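Local coordinates for protein aminoglycoside 3'-phosphotransferase AphA1-IAB (Acinetobacter baumannii, PDB 4GKH) that phosphorylates the 3'-hydroxyl of kanamycin and related aminoglycosides, probably with ATP as phosphate donor, and so confers resistance to these antibiotics, at residues V176-S190 with N260-F272. Sequence-based numbering, arbitrary orientation.
Sequences VEQVWKEMHKLLPFS and NKLQFHLMLDEFF. With KAN (kanamycin a), chain M.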
# COMPACT_ATOMS: atom_id res chain seq x y z
N VAL A 176 -9.46 0.92 20.98
CA VAL A 176 -9.84 0.50 19.64
C VAL A 176 -11.36 0.49 19.46
O VAL A 176 -11.87 0.87 18.41
CB VAL A 176 -9.21 -0.87 19.25
CG1 VAL A 176 -9.62 -1.95 20.24
CG2 VAL A 176 -9.59 -1.26 17.82
N GLU A 177 -12.08 0.08 20.51
CA GLU A 177 -13.54 0.07 20.50
C GLU A 177 -14.14 1.45 20.24
O GLU A 177 -15.15 1.57 19.55
CB GLU A 177 -14.08 -0.49 21.82
CG GLU A 177 -13.71 -1.95 22.07
CD GLU A 177 -12.32 -2.12 22.68
OE1 GLU A 177 -11.69 -1.10 23.03
OE2 GLU A 177 -11.88 -3.29 22.81
N GLN A 178 -13.52 2.50 20.79
CA GLN A 178 -13.98 3.86 20.53
C GLN A 178 -13.72 4.31 19.08
O GLN A 178 -14.57 4.98 18.48
CB GLN A 178 -13.34 4.85 21.50
CG GLN A 178 -13.98 6.22 21.45
CD GLN A 178 -13.21 7.24 22.25
OE1 GLN A 178 -12.35 6.89 23.06
NE2 GLN A 178 -13.51 8.51 22.03
N VAL A 179 -12.57 3.96 18.52
CA VAL A 179 -12.32 4.19 17.10
C VAL A 179 -13.40 3.51 16.25
O VAL A 179 -13.98 4.13 15.35
CB VAL A 179 -10.90 3.75 16.69
CG1 VAL A 179 -10.63 4.02 15.21
CG2 VAL A 179 -9.86 4.47 17.57
N TRP A 180 -13.71 2.26 16.57
CA TRP A 180 -14.75 1.51 15.86
C TRP A 180 -16.12 2.21 15.95
O TRP A 180 -16.77 2.44 14.95
CB TRP A 180 -14.82 0.08 16.42
CG TRP A 180 -15.85 -0.79 15.80
CD1 TRP A 180 -17.03 -1.20 16.37
CD2 TRP A 180 -15.78 -1.41 14.52
NE1 TRP A 180 -17.71 -2.02 15.50
CE2 TRP A 180 -16.96 -2.17 14.36
CE3 TRP A 180 -14.85 -1.39 13.47
CZ2 TRP A 180 -17.23 -2.90 13.20
CZ3 TRP A 180 -15.12 -2.12 12.32
CH2 TRP A 180 -16.30 -2.85 12.19
N LYS A 181 -16.55 2.56 17.16
CA LYS A 181 -17.86 3.19 17.34
C LYS A 181 -17.96 4.55 16.63
O LYS A 181 -18.96 4.83 15.98
CB LYS A 181 -18.19 3.36 18.82
CG LYS A 181 -18.51 2.06 19.53
CD LYS A 181 -19.12 2.30 20.91
CE LYS A 181 -20.41 1.51 21.09
NZ LYS A 181 -20.21 0.04 21.00
N GLU A 182 -16.93 5.38 16.78
CA GLU A 182 -16.94 6.72 16.21
C GLU A 182 -16.95 6.65 14.70
O GLU A 182 -17.59 7.46 14.03
CB GLU A 182 -15.72 7.51 16.69
CG GLU A 182 -15.78 7.86 18.16
CD GLU A 182 -16.76 8.97 18.44
OE1 GLU A 182 -17.75 8.74 19.17
OE2 GLU A 182 -16.53 10.09 17.91
N MSE A 183 -16.23 5.68 14.16
CA MSE A 183 -16.15 5.52 12.72
C MSE A 183 -17.53 5.27 12.12
O MSE A 183 -17.82 5.74 11.02
CB MSE A 183 -15.20 4.37 12.37
CG MSE A 183 -15.00 4.18 10.88
SE MSE A 183 -13.64 2.90 10.40
CE MSE A 183 -14.32 1.37 11.42
N HIS A 184 -18.39 4.55 12.83
CA HIS A 184 -19.70 4.22 12.25
C HIS A 184 -20.67 5.40 12.20
O HIS A 184 -21.64 5.38 11.45
CB HIS A 184 -20.31 2.97 12.91
CG HIS A 184 -19.66 1.70 12.45
ND1 HIS A 184 -18.42 1.30 12.88
CD2 HIS A 184 -20.06 0.78 11.54
CE1 HIS A 184 -18.09 0.17 12.28
NE2 HIS A 184 -19.07 -0.17 11.46
N LYS A 185 -20.38 6.45 12.96
CA LYS A 185 -21.17 7.68 12.92
C LYS A 185 -21.04 8.49 11.62
O LYS A 185 -21.90 9.33 11.33
CB LYS A 185 -20.89 8.53 14.15
CG LYS A 185 -21.24 7.80 15.44
CD LYS A 185 -20.66 8.48 16.67
CE LYS A 185 -20.98 7.67 17.92
NZ LYS A 185 -20.42 8.29 19.15
N LEU A 186 -20.00 8.24 10.84
CA LEU A 186 -19.81 8.91 9.55
C LEU A 186 -20.63 8.28 8.41
O LEU A 186 -20.96 8.96 7.43
CB LEU A 186 -18.32 8.88 9.18
CG LEU A 186 -17.32 9.26 10.27
CD1 LEU A 186 -15.92 8.78 9.91
CD2 LEU A 186 -17.31 10.76 10.53
N LEU A 187 -20.94 7.00 8.54
CA LEU A 187 -21.64 6.23 7.51
C LEU A 187 -23.14 6.59 7.45
O LEU A 187 -23.73 6.93 8.48
CB LEU A 187 -21.44 4.72 7.73
CG LEU A 187 -20.03 4.17 7.51
CD1 LEU A 187 -19.96 2.65 7.69
CD2 LEU A 187 -19.50 4.58 6.13
N PRO A 188 -23.76 6.47 6.27
CA PRO A 188 -23.18 5.98 5.02
C PRO A 188 -22.98 7.03 3.92
O PRO A 188 -23.54 8.12 3.99
CB PRO A 188 -24.22 4.95 4.56
CG PRO A 188 -25.54 5.54 5.02
CD PRO A 188 -25.24 6.46 6.20
N PHE A 189 -22.19 6.68 2.91
CA PHE A 189 -22.03 7.51 1.72
C PHE A 189 -22.00 6.63 0.46
O PHE A 189 -21.70 5.44 0.54
CB PHE A 189 -20.76 8.36 1.81
CG PHE A 189 -19.50 7.57 2.01
CD1 PHE A 189 -18.78 7.10 0.92
CD2 PHE A 189 -19.02 7.31 3.28
CE1 PHE A 189 -17.62 6.37 1.10
CE2 PHE A 189 -17.85 6.59 3.47
CZ PHE A 189 -17.15 6.12 2.38
N SER A 190 -22.32 7.21 -0.68
CA SER A 190 -22.25 6.46 -1.93
C SER A 190 -20.81 6.44 -2.43
O SER A 190 -20.20 7.49 -2.60
CB SER A 190 -23.18 7.05 -3.00
OG SER A 190 -22.85 8.41 -3.24
N ASN A 260 -15.70 14.11 5.11
CA ASN A 260 -16.31 12.91 5.66
C ASN A 260 -15.68 11.63 5.11
O ASN A 260 -15.40 10.69 5.87
CB ASN A 260 -17.82 12.89 5.42
CG ASN A 260 -18.49 11.68 6.03
OD1 ASN A 260 -18.66 11.59 7.25
ND2 ASN A 260 -18.90 10.74 5.18
N LYS A 261 -15.44 11.60 3.81
CA LYS A 261 -14.83 10.42 3.21
C LYS A 261 -13.36 10.34 3.59
O LYS A 261 -12.82 9.25 3.78
CB LYS A 261 -14.99 10.40 1.68
CG LYS A 261 -16.42 10.14 1.23
CD LYS A 261 -16.46 9.40 -0.12
CE LYS A 261 -16.14 10.27 -1.29
NZ LYS A 261 -16.54 9.58 -2.54
N LEU A 262 -12.72 11.49 3.72
CA LEU A 262 -11.33 11.51 4.15
C LEU A 262 -11.22 10.90 5.55
O LEU A 262 -10.42 9.98 5.80
CB LEU A 262 -10.83 12.96 4.16
CG LEU A 262 -9.36 13.23 4.50
CD1 LEU A 262 -8.45 12.41 3.63
CD2 LEU A 262 -9.04 14.72 4.35
N GLN A 263 -12.04 11.39 6.46
CA GLN A 263 -12.00 10.96 7.85
C GLN A 263 -12.35 9.49 7.96
O GLN A 263 -11.68 8.73 8.68
CB GLN A 263 -12.97 11.80 8.68
CG GLN A 263 -13.07 11.37 10.13
CD GLN A 263 -11.97 11.96 10.99
OE1 GLN A 263 -10.86 12.21 10.52
NE2 GLN A 263 -12.28 12.19 12.26
N PHE A 264 -13.38 9.07 7.25
CA PHE A 264 -13.72 7.65 7.25
C PHE A 264 -12.54 6.75 6.89
O PHE A 264 -12.26 5.78 7.59
CB PHE A 264 -14.94 7.31 6.38
CG PHE A 264 -15.17 5.83 6.28
CD1 PHE A 264 -15.86 5.16 7.28
CD2 PHE A 264 -14.64 5.09 5.22
CE1 PHE A 264 -16.07 3.79 7.21
CE2 PHE A 264 -14.83 3.71 5.16
CZ PHE A 264 -15.55 3.07 6.16
N HIS A 265 -11.84 7.06 5.81
CA HIS A 265 -10.77 6.19 5.35
C HIS A 265 -9.54 6.22 6.24
O HIS A 265 -8.84 5.21 6.38
CB HIS A 265 -10.43 6.45 3.88
CG HIS A 265 -11.49 5.97 2.93
ND1 HIS A 265 -12.55 6.76 2.52
CD2 HIS A 265 -11.70 4.75 2.38
CE1 HIS A 265 -13.33 6.06 1.73
NE2 HIS A 265 -12.84 4.83 1.62
N LEU A 266 -9.27 7.38 6.85
CA LEU A 266 -8.21 7.50 7.85
C LEU A 266 -8.53 6.61 9.05
O LEU A 266 -7.67 5.90 9.58
CB LEU A 266 -8.10 8.95 8.32
CG LEU A 266 -7.53 9.91 7.29
CD1 LEU A 266 -7.65 11.35 7.77
CD2 LEU A 266 -6.09 9.54 7.02
N MSE A 267 -9.77 6.66 9.49
CA MSE A 267 -10.16 5.86 10.64
C MSE A 267 -10.10 4.37 10.29
O MSE A 267 -9.66 3.55 11.09
CB MSE A 267 -11.54 6.29 11.15
CG MSE A 267 -11.55 7.69 11.76
SE MSE A 267 -13.26 8.16 12.48
CE MSE A 267 -13.04 7.37 14.23
N LEU A 268 -10.50 4.01 9.08
CA LEU A 268 -10.48 2.60 8.69
C LEU A 268 -9.06 2.05 8.68
O LEU A 268 -8.81 0.92 9.09
CB LEU A 268 -11.15 2.39 7.33
CG LEU A 268 -11.30 0.96 6.79
CD1 LEU A 268 -12.19 0.12 7.70
CD2 LEU A 268 -11.87 1.02 5.38
N ASP A 269 -8.12 2.88 8.26
CA ASP A 269 -6.73 2.42 8.18
C ASP A 269 -6.10 2.19 9.56
O ASP A 269 -5.09 1.49 9.65
CB ASP A 269 -5.85 3.36 7.32
CG ASP A 269 -4.59 2.67 6.79
OD1 ASP A 269 -4.69 1.54 6.28
OD2 ASP A 269 -3.49 3.25 6.88
N GLU A 270 -6.71 2.74 10.61
CA GLU A 270 -6.23 2.47 11.99
C GLU A 270 -6.27 0.98 12.32
O GLU A 270 -5.52 0.49 13.18
CB GLU A 270 -7.06 3.24 13.03
CG GLU A 270 -7.06 4.77 12.90
CD GLU A 270 -5.72 5.42 13.23
OE1 GLU A 270 -4.66 4.84 12.91
OE2 GLU A 270 -5.73 6.54 13.80
N PHE A 271 -7.14 0.26 11.63
CA PHE A 271 -7.39 -1.15 11.94
C PHE A 271 -6.43 -2.14 11.26
O PHE A 271 -6.47 -3.35 11.54
CB PHE A 271 -8.85 -1.50 11.59
CG PHE A 271 -9.85 -0.86 12.50
CD1 PHE A 271 -10.33 0.43 12.24
CD2 PHE A 271 -10.28 -1.51 13.65
CE1 PHE A 271 -11.23 1.04 13.10
CE2 PHE A 271 -11.19 -0.91 14.52
CZ PHE A 271 -11.67 0.37 14.24
N PHE A 272 -5.58 -1.62 10.38
CA PHE A 272 -4.75 -2.47 9.53
C PHE A 272 -3.26 -2.27 9.77
O PHE A 272 -2.44 -2.96 9.16
CB PHE A 272 -5.14 -2.28 8.06
CG PHE A 272 -6.54 -2.72 7.77
CD1 PHE A 272 -6.82 -4.06 7.49
CD2 PHE A 272 -7.60 -1.83 7.85
CE1 PHE A 272 -8.11 -4.49 7.25
CE2 PHE A 272 -8.92 -2.26 7.62
CZ PHE A 272 -9.16 -3.59 7.31
OXT PHE A 272 -2.87 -1.45 10.59
C1 KAN M . 1.43 1.19 8.86
C2 KAN M . 1.98 0.87 7.48
C3 KAN M . 1.16 -0.17 6.75
C4 KAN M . 1.15 -1.44 7.60
C5 KAN M . 0.53 -1.11 8.95
C6 KAN M . 0.58 -2.42 9.74
C7 KAN M . -1.82 4.87 10.82
C8 KAN M . -0.31 4.86 10.82
C9 KAN M . 0.16 3.99 9.63
C10 KAN M . -0.33 2.53 9.79
C11 KAN M . -1.87 2.58 9.77
C12 KAN M . -2.36 3.43 10.93
C13 KAN M . 1.40 6.58 11.20
C14 KAN M . 1.23 8.01 11.71
C15 KAN M . 0.92 9.02 10.63
C16 KAN M . 2.04 9.00 9.61
C17 KAN M . 2.11 7.59 9.05
C18 KAN M . 3.08 7.44 7.87
N1 KAN M . -0.01 -2.22 11.06
N2 KAN M . -2.39 1.21 9.92
N3 KAN M . -2.21 5.68 11.99
N4 KAN M . 0.84 10.37 11.21
O5 KAN M . 1.32 -0.08 9.59
O6 KAN M . 2.01 2.09 6.71
O7 KAN M . 1.79 -0.42 5.49
O8 KAN M . 0.35 -2.46 6.98
O9 KAN M . 0.11 1.72 8.68
O10 KAN M . 1.59 4.10 9.44
O11 KAN M . 0.10 6.25 10.73
O12 KAN M . 2.37 6.63 10.13
O13 KAN M . 0.22 7.96 12.72
O14 KAN M . 1.72 9.92 8.57
O15 KAN M . 2.94 6.12 7.28
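Asn260 lays its amide alongside Leu186, OD1 3.3 Å from Leu186 CB. The next residue, Lys261, covers a face of Phe189, its CG 3.9 Å from the ring centroid, while its bent chain carries NZ to a salt bridge with Asp225. Phe189 turns its edge to the face of Phe264 in a T-shaped pair, planes at 71°. Leu186 CD1 sits at the Phe264 ring edge and Leu187 CD2 touches Phe264 CE1. Selenomethionine Met267 bends at chi3 to set CE against the backbone of helix 176-184, 3.6 Å from Val179 O. Met183, also selenomethionine, extends with CG anti to its backbone N (chi1 -177°), which brings SE between the rings of Phe264 and Phe271, an oblique Met-aromatic contact with each. Val176 CG2 and Val179 CG1 meet Phe271 obliquely from one side of its plane; Trp180 turns its six-membered ring's edge toward the other face, an offset edge-to-face pair. No hydrogen bond crosses; helix 176-184 and its following loop pack on helix 260-269, the helix axes nearly antiparallel at 155°. Kanamycin amines N2, N3 and N1 donate hydrogen bonds to Asp269 O, Glu270 OE1 and Phe272 OXT, so helix packing in this kinase-like phosphotransferase leads into the antibiotic pocket.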